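Local coordinates for protein putative esterase (Bacteroides intestinalis DSM 17393, PDB 5VOL) that acts as a family 1 carbohydrate esterase of a gut bacterium, probably hydrolysing the ester links between ferulic acid and arabinoxylan, at residues V30-P33 with K34-Q38; F101-P104 with G105-Y108; E115-P118 with Y119-K123; S194-K197 with Y198-A202; E204-K207 with A208-S212. One frame throughout, in Å; residues are numbered along the deposited sequence.

Interaction 1: residues V30-P33 with K34-Q38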
loop_
_atom_site.group_PDB
_atom_site.type_symbol
_atom_site.label_atom_id
_atom_site.label_comp_id
_atom_site.label_asym_id
_atom_site.label_seq_id
_atom_site.Cartn_x
_atom_site.Cartn_y
_atom_site.Cartn_z
ATOM N N VAL C 30 1.324 -12.498 -26.090
ATOM C CA VAL C 30 2.166 -11.317 -25.967
ATOM C C VAL C 30 1.302 -10.089 -25.716
ATOM O O VAL C 30 0.208 -9.966 -26.279
ATOM C CB VAL C 30 3.032 -11.112 -27.238
ATOM C CG1 VAL C 30 2.160 -11.055 -28.480
ATOM C CG2 VAL C 30 3.874 -9.849 -27.124
ATOM N N PHE C 31 1.778 -9.210 -24.837
ATOM C CA PHE C 31 1.164 -7.898 -24.650
ATOM C C PHE C 31 1.827 -6.870 -25.569
ATOM O O PHE C 31 3.038 -6.738 -25.555
ATOM C CB PHE C 31 1.289 -7.440 -23.187
ATOM C CG PHE C 31 0.998 -5.971 -22.980
ATOM C CD1 PHE C 31 -0.297 -5.533 -22.724
ATOM C CD2 PHE C 31 2.019 -5.029 -23.052
ATOM C CE1 PHE C 31 -0.569 -4.173 -22.534
ATOM C CE2 PHE C 31 1.759 -3.662 -22.865
ATOM C CZ PHE C 31 0.464 -3.238 -22.609
ATOM N N LEU C 32 1.030 -6.141 -26.342
ATOM C CA LEU C 32 1.556 -5.097 -27.210
ATOM C C LEU C 32 1.084 -3.712 -26.745
ATOM O O LEU C 32 -0.109 -3.476 -26.631
ATOM C CB LEU C 32 1.126 -5.333 -28.655
ATOM C CG LEU C 32 1.457 -6.708 -29.260
ATOM C CD1 LEU C 32 0.802 -6.801 -30.618
ATOM C CD2 LEU C 32 2.942 -6.897 -29.363
ATOM N N PRO C 33 2.026 -2.793 -26.502
ATOM C CA PRO C 33 1.723 -1.425 -26.051
ATOM C C PRO C 33 0.707 -0.684 -26.931
ATOM O O PRO C 33 0.533 -0.992 -28.114
ATOM C CB PRO C 33 3.081 -0.725 -26.117
ATOM C CG PRO C 33 4.087 -1.814 -26.005
ATOM C CD PRO C 33 3.473 -3.040 -26.614
ATOM N N LYS C 34 0.061 0.318 -26.342
ATOM C CA LYS C 34 -0.913 1.147 -27.039
ATOM C C LYS C 34 -0.320 1.836 -28.271
ATOM O O LYS C 34 -1.017 2.050 -29.266
ATOM C CB LYS C 34 -1.491 2.200 -26.077
ATOM C CG LYS C 34 -2.464 3.154 -26.722
ATOM C CD LYS C 34 -2.825 4.328 -25.789
ATOM C CE LYS C 34 -4.054 4.026 -24.948
ATOM N NZ LYS C 34 -4.515 5.240 -24.200
ATOM N N SER C 35 0.964 2.175 -28.203
ATOM C CA SER C 35 1.647 2.854 -29.306
ATOM C C SER C 35 2.134 1.919 -30.419
ATOM O O SER C 35 2.716 2.377 -31.403
ATOM C CB SER C 35 2.844 3.634 -28.776
ATOM O OG SER C 35 3.851 2.753 -28.304
ATOM N N PHE C 36 1.913 0.616 -30.268
ATOM C CA PHE C 36 2.550 -0.339 -31.177
ATOM C C PHE C 36 2.114 -0.112 -32.628
ATOM O O PHE C 36 2.948 -0.074 -33.523
ATOM C CB PHE C 36 2.258 -1.780 -30.744
ATOM C CG PHE C 36 3.070 -2.817 -31.486
ATOM C CD1 PHE C 36 2.546 -3.465 -32.582
ATOM C CD2 PHE C 36 4.352 -3.134 -31.077
ATOM C CE1 PHE C 36 3.290 -4.429 -33.271
ATOM C CE2 PHE C 36 5.101 -4.088 -31.749
ATOM C CZ PHE C 36 4.566 -4.735 -32.851
ATOM N N GLU C 37 0.814 0.069 -32.846
ATOM C CA GLU C 37 0.267 0.302 -34.182
ATOM C C GLU C 37 0.398 1.756 -34.626
ATOM O O GLU C 37 0.209 2.080 -35.796
ATOM C CB GLU C 37 -1.209 -0.094 -34.228
ATOM C CG GLU C 37 -1.485 -1.550 -33.904
ATOM C CD GLU C 37 -0.889 -2.489 -34.920
ATOM O OE1 GLU C 37 -0.266 -2.000 -35.891
ATOM O OE2 GLU C 37 -1.044 -3.721 -34.747
ATOM N N GLN C 38 0.715 2.628 -33.679
ATOM C CA GLN C 38 0.682 4.064 -33.908
ATOM C C GLN C 38 2.046 4.611 -34.309
ATOM O O GLN C 38 2.154 5.414 -35.230
ATOM C CB GLN C 38 0.173 4.762 -32.649
ATOM C CG GLN C 38 0.446 6.236 -32.592
ATOM C CD GLN C 38 0.063 6.819 -31.255
ATOM O OE1 GLN C 38 0.773 6.645 -30.262
ATOM N NE2 GLN C 38 -1.076 7.506 -31.215
#
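Leu32 and Phe36 make a local apolar contact across a type I beta turn, Pro33 to Phe36, which carries the chain out of strand 24-32, a strand lying between strands 11-19 and 83-87 in the central sheet. The turn is closed by one backbone hydrogen bond, from Phe36 N to Pro33 O, 3.0 Å long with an angle of 159° at the hydrogen. An overlapping turn continues the bend, Gln38 N donating to Ser35 O at 3.0 Å. The side-chain contact is a CH-pi approach over a face: Leu32 CD2 stands 4.3 Å from the centroid of the Phe36 ring and only 10° off its normal. The sister methyl, Leu32 CD1, lies 4.2 Å from Phe36 CD1, so both tips of the leucine fork meet the ring. With CG of Phe36 anti to the backbone N (chi1 -170°), the ring is swung back toward the end of the strand and reaches the leucine four residues earlier. Pro33 backs the bend, its CD lying 4.5 Å from Phe36 CB. Two polar groups are anchored outside the turn: Ser35 OG bonds to Glu81 and Tyr44, while Arg125 bonds to Phe36 O and makes a cation-pi contact with the ring. The chemistry implies a turn closed by one backbone bond, with a leucine methyl against one ring face and a cationic partner on the same phenylalanine.

Interaction 2: residues F101-P104 with G105-Y108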
loop_
_atom_site.group_PDB
_atom_site.type_symbol
_atom_site.label_atom_id
_atom_site.label_comp_id
_atom_site.label_asym_id
_atom_site.label_seq_id
_atom_site.Cartn_x
_atom_site.Cartn_y
_atom_site.Cartn_z
ATOM N N PHE C 101 14.102 -25.762 -18.595
ATOM C CA PHE C 101 15.497 -26.102 -18.871
ATOM C C PHE C 101 15.570 -27.244 -19.892
ATOM O O PHE C 101 14.573 -27.916 -20.149
ATOM C CB PHE C 101 16.218 -26.490 -17.581
ATOM C CG PHE C 101 15.930 -25.559 -16.415
ATOM C CD1 PHE C 101 16.041 -24.189 -16.564
ATOM C CD2 PHE C 101 15.548 -26.064 -15.182
ATOM C CE1 PHE C 101 15.778 -23.322 -15.498
ATOM C CE2 PHE C 101 15.282 -25.211 -14.104
ATOM C CZ PHE C 101 15.403 -23.834 -14.265
ATOM N N ASP C 102 16.748 -27.456 -20.468
ATOM C CA ASP C 102 16.948 -28.566 -21.400
ATOM C C ASP C 102 16.842 -29.903 -20.687
ATOM O O ASP C 102 17.585 -30.188 -19.740
ATOM C CB ASP C 102 18.295 -28.429 -22.104
ATOM C CG ASP C 102 18.204 -27.581 -23.336
ATOM O OD1 ASP C 102 17.109 -27.027 -23.595
ATOM O OD2 ASP C 102 19.212 -27.471 -24.067
ATOM N N MET C 103 15.886 -30.704 -21.141
ATOM C CA MET C 103 15.660 -32.039 -20.610
ATOM C C MET C 103 15.775 -33.083 -21.734
ATOM O O MET C 103 15.653 -32.750 -22.913
ATOM C CB MET C 103 14.288 -32.111 -19.937
ATOM C CG MET C 103 14.134 -31.129 -18.751
ATOM S SD MET C 103 12.446 -30.974 -18.144
ATOM C CE MET C 103 11.663 -30.221 -19.565
ATOM N N PRO C 104 16.012 -34.351 -21.372
ATOM C CA PRO C 104 16.116 -35.416 -22.396
ATOM C C PRO C 104 14.832 -35.549 -23.216
ATOM O O PRO C 104 13.787 -35.879 -22.656
ATOM C CB PRO C 104 16.375 -36.676 -21.564
ATOM C CG PRO C 104 15.921 -36.349 -20.199
ATOM C CD PRO C 104 16.208 -34.877 -20.014
ATOM N N GLY C 105 14.904 -35.264 -24.510
ATOM C CA GLY C 105 13.727 -35.301 -25.364
ATOM C C GLY C 105 12.936 -33.998 -25.497
ATOM O O GLY C 105 11.928 -33.946 -26.208
ATOM N N TRP C 106 13.398 -32.941 -24.832
ATOM C CA TRP C 106 12.654 -31.686 -24.765
ATOM C C TRP C 106 13.606 -30.563 -24.340
ATOM O O TRP C 106 13.722 -30.238 -23.160
ATOM C CB TRP C 106 11.480 -31.826 -23.790
ATOM C CG TRP C 106 10.456 -30.715 -23.850
ATOM C CD1 TRP C 106 10.291 -29.693 -22.953
ATOM C CD2 TRP C 106 9.463 -30.527 -24.861
ATOM N NE1 TRP C 106 9.245 -28.885 -23.343
ATOM C CE2 TRP C 106 8.725 -29.372 -24.515
ATOM C CE3 TRP C 106 9.125 -31.220 -26.027
ATOM C CZ2 TRP C 106 7.670 -28.905 -25.289
ATOM C CZ3 TRP C 106 8.079 -30.760 -26.794
ATOM C CH2 TRP C 106 7.364 -29.611 -26.427
ATOM N N LYS C 107 14.304 -29.996 -25.314
ATOM C CA LYS C 107 15.349 -29.038 -25.043
ATOM C C LYS C 107 14.727 -27.637 -25.055
ATOM O O LYS C 107 14.919 -26.867 -25.994
ATOM C CB LYS C 107 16.475 -29.174 -26.077
ATOM C CG LYS C 107 17.006 -30.610 -26.205
ATOM C CD LYS C 107 18.430 -30.662 -26.745
ATOM C CE LYS C 107 18.544 -29.927 -28.039
ATOM N NZ LYS C 107 19.953 -29.518 -28.344
ATOM N N TYR C 108 13.949 -27.335 -24.019
ATOM C CA TYR C 108 13.144 -26.117 -24.028
ATOM C C TYR C 108 14.019 -24.875 -23.982
ATOM O O TYR C 108 13.728 -23.877 -24.639
ATOM C CB TYR C 108 12.141 -26.113 -22.861
ATOM C CG TYR C 108 11.066 -25.060 -23.026
ATOM C CD1 TYR C 108 9.896 -25.337 -23.715
ATOM C CD2 TYR C 108 11.243 -23.773 -22.521
ATOM C CE1 TYR C 108 8.914 -24.374 -23.874
ATOM C CE2 TYR C 108 10.271 -22.802 -22.682
ATOM C CZ TYR C 108 9.110 -23.106 -23.354
ATOM O OH TYR C 108 8.140 -22.144 -23.515
#
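Met103 and Trp106 form the hydrogen-bonded pair of a tight two-residue beta hairpin, and their backbones bond in both directions. Met103 N donates to Trp106 O at 3.0 Å with an angle of 161°, and Trp106 N returns a bond to Met103 O, also 3.0 Å. Between them runs a type II turn with Pro104 and Gly105 at its corners; Gly105 has phi of 90°, where a side chain would clash with the preceding carbonyl oxygen, which accounts for the glycine. Beyond the pair, Tyr108 N reaches Trp106 O by a weak bond that makes Lys107 the centre of an inverse gamma turn, just ahead of helix 108-123.

Apolar contact is carried by the same two side chains. Met103 runs extended as far as SD and then bends at chi3 (-66°), which brings CE to the indole edge, 3.7 Å from Trp106 CD1. Among the charged groups, Asp102 OD2 and Lys107 NZ stay 4.8 Å apart, short of a salt bridge, and OD2 bonds instead to Thr110.

Around the hairpin, Met103 rests on Ile185 and Ser189 of helix 182-192, Phe101 packs against helix 140-151, and Trp106 stacks on Trp97 and touches Arg26 of strand 24-32.

Interaction 3: residues E115-P118 with Y119-K123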
loop_
_atom_site.group_PDB
_atom_site.type_symbol
_atom_site.label_atom_id
_atom_site.label_comp_id
_atom_site.label_asym_id
_atom_site.label_seq_id
_atom_site.Cartn_x
_atom_site.Cartn_y
_atom_site.Cartn_z
ATOM N N GLU C 115 15.518 -20.044 -30.838
ATOM C CA GLU C 115 14.346 -19.925 -31.712
ATOM C C GLU C 115 13.335 -18.872 -31.222
ATOM O O GLU C 115 12.944 -17.967 -31.970
ATOM C CB GLU C 115 13.635 -21.272 -31.847
ATOM C CG GLU C 115 14.424 -22.359 -32.582
ATOM C CD GLU C 115 13.633 -23.654 -32.709
ATOM O OE1 GLU C 115 13.039 -24.100 -31.703
ATOM O OE2 GLU C 115 13.593 -24.222 -33.822
ATOM N N PHE C 116 12.893 -19.004 -29.975
ATOM C CA PHE C 116 11.811 -18.150 -29.475
ATOM C C PHE C 116 12.251 -16.699 -29.341
ATOM O O PHE C 116 11.631 -15.813 -29.913
ATOM C CB PHE C 116 11.287 -18.664 -28.132
ATOM C CG PHE C 116 10.048 -17.949 -27.648
ATOM C CD1 PHE C 116 8.858 -18.060 -28.339
ATOM C CD2 PHE C 116 10.080 -17.169 -26.498
ATOM C CE1 PHE C 116 7.706 -17.413 -27.895
ATOM C CE2 PHE C 116 8.933 -16.511 -26.042
ATOM C CZ PHE C 116 7.746 -16.630 -26.742
ATOM N N LEU C 117 13.328 -16.463 -28.600
ATOM C CA LEU C 117 13.766 -15.092 -28.317
ATOM C C LEU C 117 14.092 -14.300 -29.597
ATOM O O LEU C 117 13.615 -13.182 -29.766
ATOM C CB LEU C 117 14.960 -15.115 -27.361
ATOM C CG LEU C 117 15.422 -13.778 -26.784
ATOM C CD1 LEU C 117 15.936 -13.964 -25.375
ATOM C CD2 LEU C 117 16.511 -13.170 -27.671
ATOM N N PRO C 118 14.881 -14.881 -30.526
ATOM C CA PRO C 118 15.140 -14.120 -31.757
ATOM C C PRO C 118 13.880 -13.810 -32.561
ATOM O O PRO C 118 13.755 -12.710 -33.096
ATOM C CB PRO C 118 16.082 -15.041 -32.544
ATOM C CG PRO C 118 16.790 -15.817 -31.496
ATOM C CD PRO C 118 15.754 -16.060 -30.415
ATOM N N TYR C 119 12.959 -14.760 -32.646
ATOM C CA TYR C 119 11.727 -14.565 -33.401
ATOM C C TYR C 119 10.847 -13.474 -32.781
ATOM O O TYR C 119 10.308 -12.624 -33.489
ATOM C CB TYR C 119 10.951 -15.881 -33.479
ATOM C CG TYR C 119 9.471 -15.753 -33.798
ATOM C CD1 TYR C 119 8.543 -15.677 -32.785
ATOM C CD2 TYR C 119 9.004 -15.753 -35.111
ATOM C CE1 TYR C 119 7.195 -15.582 -33.045
ATOM C CE2 TYR C 119 7.630 -15.663 -35.388
ATOM C CZ TYR C 119 6.741 -15.573 -34.334
ATOM O OH TYR C 119 5.374 -15.480 -34.532
ATOM N N ILE C 120 10.688 -13.524 -31.461
ATOM C CA ILE C 120 9.860 -12.562 -30.747
ATOM C C ILE C 120 10.433 -11.153 -30.872
ATOM O O ILE C 120 9.713 -10.195 -31.180
ATOM C CB ILE C 120 9.737 -12.927 -29.238
ATOM C CG1 ILE C 120 8.830 -14.133 -29.040
ATOM C CG2 ILE C 120 9.210 -11.745 -28.417
ATOM C CD1 ILE C 120 7.403 -13.926 -29.494
ATOM N N GLU C 121 11.733 -11.032 -30.638
ATOM C CA GLU C 121 12.340 -9.713 -30.513
ATOM C C GLU C 121 12.468 -9.010 -31.850
ATOM O O GLU C 121 12.533 -7.785 -31.897
ATOM C CB GLU C 121 13.685 -9.818 -29.810
ATOM C CG GLU C 121 13.482 -10.210 -28.360
ATOM C CD GLU C 121 14.732 -10.142 -27.533
ATOM O OE1 GLU C 121 15.788 -9.708 -28.048
ATOM O OE2 GLU C 121 14.650 -10.519 -26.348
ATOM N N LYS C 122 12.460 -9.783 -32.935
ATOM C CA LYS C 122 12.368 -9.221 -34.275
ATOM C C LYS C 122 10.926 -8.862 -34.634
ATOM O O LYS C 122 10.646 -7.766 -35.103
ATOM C CB LYS C 122 12.935 -10.205 -35.308
ATOM C CG LYS C 122 12.675 -9.808 -36.753
ATOM C CD LYS C 122 13.343 -10.797 -37.720
ATOM C CE LYS C 122 12.995 -10.491 -39.171
ATOM N NZ LYS C 122 13.620 -11.470 -40.123
ATOM N N LYS C 123 10.001 -9.780 -34.392
ATOM C CA LYS C 123 8.621 -9.571 -34.805
ATOM C C LYS C 123 7.953 -8.426 -34.050
ATOM O O LYS C 123 7.147 -7.689 -34.615
ATOM C CB LYS C 123 7.812 -10.850 -34.610
ATOM C CG LYS C 123 6.346 -10.711 -34.954
ATOM C CD LYS C 123 5.749 -12.077 -35.260
ATOM C CE LYS C 123 4.337 -11.959 -35.814
ATOM N NZ LYS C 123 3.851 -13.266 -36.305
#
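Glu121 lies back over Leu117, one helical turn earlier, and can be traced atom by atom. Its CB is 3.4 Å from Leu117 O, the acceptor of its own backbone N at 3.0 Å. CG, anti to the carbonyl carbon (chi1 -68°), remains beside that oxygen. From there the chain runs extended, and the carboxylate carbon CD comes 3.5 Å from Leu117 CD2. At the tip, OE2 is 3.4 Å from Leu117 CG, so aliphatic carbon flanks this buried acid. The charge is met from outside: OE2 takes a salt bridge from Arg133 and a hydrogen bond with Tyr48.

One residue back, the same spacing joins Phe116 and Ile120. Ile120 CG1 sits over the phenyl face, 3.7 Å from the centroid and 16° off the normal, in a CH-pi contact displaced toward the rim. Tyr119 and Lys123 make a further such pair, with Lys123 NZ donating to Tyr119 OH at 3.2 Å; the same hydroxyl also bonds with that of Tyr28 on strand 24-32. Pro118 has no N-H to give to the turn before it, and the helix is kinked there.

Phe116 also touches strand 83-87 and Leu117 touches strand 46-50, the pattern of an amphipathic helix packed on the central sheet of an alpha/beta-hydrolase fold.

Interaction 4: residues S194-K197 with Y198-A202; sequences SCVK and YVMEA
Lys197 and Glu201 supply the ionic part of this contact, one turn apart on the short helix 195-200 and the residue after it. Lys197 NZ approaches both carboxylate oxygens, 3.1 Å from Glu201 OE2 and 3.4 Å from Glu201 OE1; as hydrogen bonds both are weak, yet the pair counts as a salt bridge. The lysine reaches it by curling, bent at chi3 (78°) and again at chi4, which folds its amine back toward the carboxylate. Glu201 OE2 has a second cation in Arg206, so one oxygen lies between two positive groups, a setting likely to favour the ionised acid.

The apolar part belongs to Val196 and Met200. The two run alongside each other in one direction, Val196 CG1 being 3.8 Å from Met200 CG, and both touch helix 226-238, at Phe232 and Ala235 respectively.

Backbone bonds complete the account. Tyr198 N bonds to Ser194 O, Met200 N to Val196 O at 3.0 Å, and Glu201 N to Lys197 O at 3.0 Å, after which Glu201 leaves helical geometry. At the start, Ser194 OG accepts from Lys197 N at 3.1 Å in a nearly straight line (177°). A serine N-cap at one end and an i to i+4 salt bridge reaching the other are features of a short, capped alpha helix, here with side chains against both helix 140-151 and helix 226-238.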
loop_
_atom_site.group_PDB
_atom_site.type_symbol
_atom_site.label_atom_id
_atom_site.label_comp_id
_atom_site.label_asym_id
_atom_site.label_seq_id
_atom_site.Cartn_x
_atom_site.Cartn_y
_atom_site.Cartn_z
ATOM N N SER C 194 19.229 -26.321 -9.319
ATOM C CA SER C 194 18.833 -25.629 -8.101
ATOM C C SER C 194 19.339 -24.188 -8.103
ATOM O O SER C 194 20.521 -23.935 -8.344
ATOM C CB SER C 194 19.355 -26.361 -6.867
ATOM O OG SER C 194 19.106 -25.608 -5.686
ATOM N N CYS C 195 18.423 -23.256 -7.873
ATOM C CA CYS C 195 18.771 -21.841 -7.849
ATOM C C CYS C 195 19.570 -21.558 -6.597
ATOM O O CYS C 195 20.472 -20.731 -6.603
ATOM C CB CYS C 195 17.510 -20.969 -7.903
ATOM S SG CYS C 195 16.630 -21.092 -9.483
ATOM N N VAL C 196 19.223 -22.256 -5.524
ATOM C CA VAL C 196 19.921 -22.130 -4.259
ATOM C C VAL C 196 21.348 -22.639 -4.381
ATOM O O VAL C 196 22.293 -21.912 -4.071
ATOM C CB VAL C 196 19.189 -22.886 -3.149
ATOM C CG1 VAL C 196 19.962 -22.784 -1.840
ATOM C CG2 VAL C 196 17.758 -22.334 -2.985
ATOM N N LYS C 197 21.508 -23.875 -4.861
ATOM C CA LYS C 197 22.838 -24.464 -5.013
ATOM C C LYS C 197 23.736 -23.588 -5.871
ATOM O O LYS C 197 24.923 -23.442 -5.584
ATOM C CB LYS C 197 22.760 -25.873 -5.623
ATOM C CG LYS C 197 24.139 -26.445 -5.957
ATOM C CD LYS C 197 24.088 -27.885 -6.488
ATOM C CE LYS C 197 23.669 -27.932 -7.950
ATOM N NZ LYS C 197 24.557 -27.091 -8.833
ATOM N N TYR C 198 23.164 -23.000 -6.919
ATOM C CA TYR C 198 23.935 -22.191 -7.851
ATOM C C TYR C 198 24.638 -21.039 -7.147
ATOM O O TYR C 198 25.779 -20.707 -7.468
ATOM C CB TYR C 198 23.042 -21.645 -8.958
ATOM C CG TYR C 198 23.836 -21.104 -10.114
ATOM C CD1 TYR C 198 24.265 -19.785 -10.133
ATOM C CD2 TYR C 198 24.176 -21.920 -11.183
ATOM C CE1 TYR C 198 25.006 -19.291 -11.192
ATOM C CE2 TYR C 198 24.910 -21.435 -12.244
ATOM C CZ TYR C 198 25.325 -20.119 -12.239
ATOM O OH TYR C 198 26.052 -19.631 -13.300
ATOM N N VAL C 199 23.955 -20.435 -6.179
ATOM C CA VAL C 199 24.555 -19.360 -5.396
ATOM C C VAL C 199 25.499 -19.916 -4.336
ATOM O O VAL C 199 26.588 -19.400 -4.149
ATOM C CB VAL C 199 23.480 -18.478 -4.716
ATOM C CG1 VAL C 199 24.147 -17.354 -3.894
ATOM C CG2 VAL C 199 22.540 -17.907 -5.779
ATOM N N MET C 200 25.082 -20.981 -3.660
ATOM C CA MET C 200 25.869 -21.559 -2.565
ATOM C C MET C 200 27.268 -21.984 -2.989
ATOM O O MET C 200 28.216 -21.851 -2.223
ATOM C CB MET C 200 25.157 -22.771 -1.975
ATOM C CG MET C 200 23.739 -22.522 -1.539
ATOM S SD MET C 200 23.591 -22.718 0.232
ATOM C CE MET C 200 24.418 -21.218 0.770
ATOM N N GLU C 201 27.380 -22.506 -4.207
ATOM C CA GLU C 201 28.643 -23.030 -4.712
ATOM C C GLU C 201 29.425 -21.984 -5.497
ATOM O O GLU C 201 30.444 -22.289 -6.107
ATOM C CB GLU C 201 28.388 -24.258 -5.596
ATOM C CG GLU C 201 27.755 -23.911 -6.930
ATOM C CD GLU C 201 27.268 -25.128 -7.699
ATOM O OE1 GLU C 201 27.330 -26.253 -7.150
ATOM O OE2 GLU C 201 26.819 -24.949 -8.853
ATOM N N ALA C 202 28.956 -20.742 -5.479
ATOM C CA ALA C 202 29.576 -19.694 -6.287
ATOM C C ALA C 202 31.017 -19.380 -5.866
ATOM O O ALA C 202 31.320 -19.286 -4.674
ATOM C CB ALA C 202 28.734 -18.422 -6.218
#

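Interaction 5: residues E204-K207 with A208-S212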
loop_
_atom_site.group_PDB
_atom_site.type_symbol
_atom_site.label_atom_id
_atom_site.label_comp_id
_atom_site.label_asym_id
_atom_site.label_seq_id
_atom_site.Cartn_x
_atom_site.Cartn_y
_atom_site.Cartn_z
ATOM N N GLU C 204 34.261 -16.433 -6.593
ATOM C CA GLU C 204 34.258 -14.983 -6.675
ATOM C C GLU C 204 33.837 -14.500 -8.067
ATOM O O GLU C 204 33.112 -13.511 -8.194
ATOM C CB GLU C 204 35.633 -14.431 -6.299
ATOM C CG GLU C 204 35.631 -12.942 -6.059
ATOM C CD GLU C 204 34.524 -12.516 -5.103
ATOM O OE1 GLU C 204 34.332 -13.193 -4.061
ATOM O OE2 GLU C 204 33.840 -11.511 -5.409
ATOM N N ASP C 205 34.263 -15.206 -9.110
ATOM C CA ASP C 205 33.889 -14.827 -10.472
ATOM C C ASP C 205 32.378 -14.909 -10.668
ATOM O O ASP C 205 31.774 -14.049 -11.303
ATOM C CB ASP C 205 34.582 -15.720 -11.509
ATOM C CG ASP C 205 36.063 -15.414 -11.657
ATOM O OD1 ASP C 205 36.466 -14.260 -11.391
ATOM O OD2 ASP C 205 36.822 -16.332 -12.044
ATOM N N ARG C 206 31.773 -15.963 -10.133
ATOM C CA ARG C 206 30.341 -16.155 -10.312
ATOM C C ARG C 206 29.564 -15.063 -9.577
ATOM O O ARG C 206 28.634 -14.486 -10.129
ATOM C CB ARG C 206 29.917 -17.530 -9.830
ATOM C CG ARG C 206 28.418 -17.725 -9.849
ATOM C CD ARG C 206 28.056 -19.149 -9.509
ATOM N NE ARG C 206 28.248 -20.028 -10.660
ATOM C CZ ARG C 206 27.976 -21.323 -10.639
ATOM N NH1 ARG C 206 27.507 -21.870 -9.524
ATOM N NH2 ARG C 206 28.176 -22.064 -11.727
ATOM N N LYS C 207 29.969 -14.778 -8.343
ATOM C CA LYS C 207 29.369 -13.710 -7.556
ATOM C C LYS C 207 29.369 -12.374 -8.291
ATOM O O LYS C 207 28.364 -11.667 -8.280
ATOM C CB LYS C 207 30.091 -13.572 -6.221
ATOM C CG LYS C 207 29.981 -14.807 -5.361
ATOM C CD LYS C 207 30.722 -14.621 -4.065
ATOM C CE LYS C 207 30.679 -15.865 -3.213
ATOM N NZ LYS C 207 31.527 -15.669 -2.006
ATOM N N ALA C 208 30.478 -12.041 -8.947
ATOM C CA ALA C 208 30.565 -10.810 -9.726
ATOM C C ALA C 208 29.576 -10.810 -10.876
ATOM O O ALA C 208 28.960 -9.780 -11.178
ATOM C CB ALA C 208 31.992 -10.603 -10.266
ATOM N N ASP C 209 29.438 -11.958 -11.536
ATOM C CA ASP C 209 28.450 -12.088 -12.599
ATOM C C ASP C 209 27.031 -11.874 -12.065
ATOM O O ASP C 209 26.226 -11.187 -12.684
ATOM C CB ASP C 209 28.543 -13.457 -13.259
ATOM C CG ASP C 209 29.381 -13.440 -14.507
ATOM O OD1 ASP C 209 30.144 -12.466 -14.699
ATOM O OD2 ASP C 209 29.286 -14.406 -15.298
ATOM N N LEU C 210 26.734 -12.472 -10.921
ATOM C CA LEU C 210 25.401 -12.368 -10.325
ATOM C C LEU C 210 25.054 -10.924 -9.925
ATOM O O LEU C 210 23.909 -10.497 -10.063
ATOM C CB LEU C 210 25.301 -13.298 -9.122
ATOM C CG LEU C 210 25.360 -14.792 -9.481
ATOM C CD1 LEU C 210 25.274 -15.648 -8.252
ATOM C CD2 LEU C 210 24.263 -15.161 -10.477
ATOM N N ARG C 211 26.050 -10.174 -9.457
ATOM C CA ARG C 211 25.859 -8.764 -9.082
ATOM C C ARG C 211 25.567 -7.850 -10.282
ATOM O O ARG C 211 25.163 -6.703 -10.099
ATOM C CB ARG C 211 27.083 -8.241 -8.334
ATOM C CG ARG C 211 27.423 -9.026 -7.094
ATOM C CD ARG C 211 28.761 -8.609 -6.478
ATOM N NE ARG C 211 29.006 -9.328 -5.227
ATOM C CZ ARG C 211 30.139 -9.954 -4.933
ATOM N NH1 ARG C 211 31.141 -9.944 -5.795
ATOM N NH2 ARG C 211 30.275 -10.582 -3.773
ATOM N N SER C 212 25.755 -8.341 -11.505
ATOM C CA SER C 212 25.440 -7.515 -12.674
ATOM C C SER C 212 23.950 -7.565 -13.000
ATOM O O SER C 212 23.473 -6.906 -13.929
ATOM C CB SER C 212 26.253 -7.957 -13.898
ATOM O OG SER C 212 25.837 -9.248 -14.299
HETATM O O HOH W 1 32.516 -11.344 -2.657
#
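The Arg211 guanidinium has Lys207 CB over one face, 3.6 Å above the plane and displaced toward the rim, while Glu204 OE2 and a water lie at its edge. These residues share one flank of the helix that starts at Glu204, with Glu204 and Arg211 two turns apart in an i to i+7 salt bridge. Arg211 NH1 donates to Glu204 OE2 at 3.1 Å, almost straight (171°) and with the oxygen just 4° out of the guanidinium plane. Carboxylate and guanidinium are themselves 23° from coplanar. The water bridges the other two polar atoms, giving a hydrogen to Glu204 OE1 at 2.9 Å and accepting from Arg211 NH2 at 2.6 Å. Gly240 O and Ala239 O bond to Arg211 NE and NH2, which helps fix the group's rotation. Alongside, Arg206 CG packs 4.1 Å from Leu210 CD1. Asp209 O accepts from both Ser212 N and Ser212 OG, the hydroxyl donating in the carbonyl plane at 2.6 Å.

All five contacts are local and follow one another along the chain, but only interactions 4 and 5 touch. Their helices are consecutive, with centres about 12 Å apart, and Arg206 of interaction 5 joins them: besides its ion pair with Glu201, its NH1 lies 2.9 Å from Tyr198 O, probably hydrogen-bonded. Interaction 2 leads directly into the helix of interaction 3, the nearest atoms being about 6 Å apart, and interaction 3 in turn comes within about 4 Å of interaction 1, nearest atoms again. Interactions 1 and 4 lie on opposite sides of the chain's centre, about 38 Å between centres. None adjoins the calcium site of Asp221, Asp222 and Asp249.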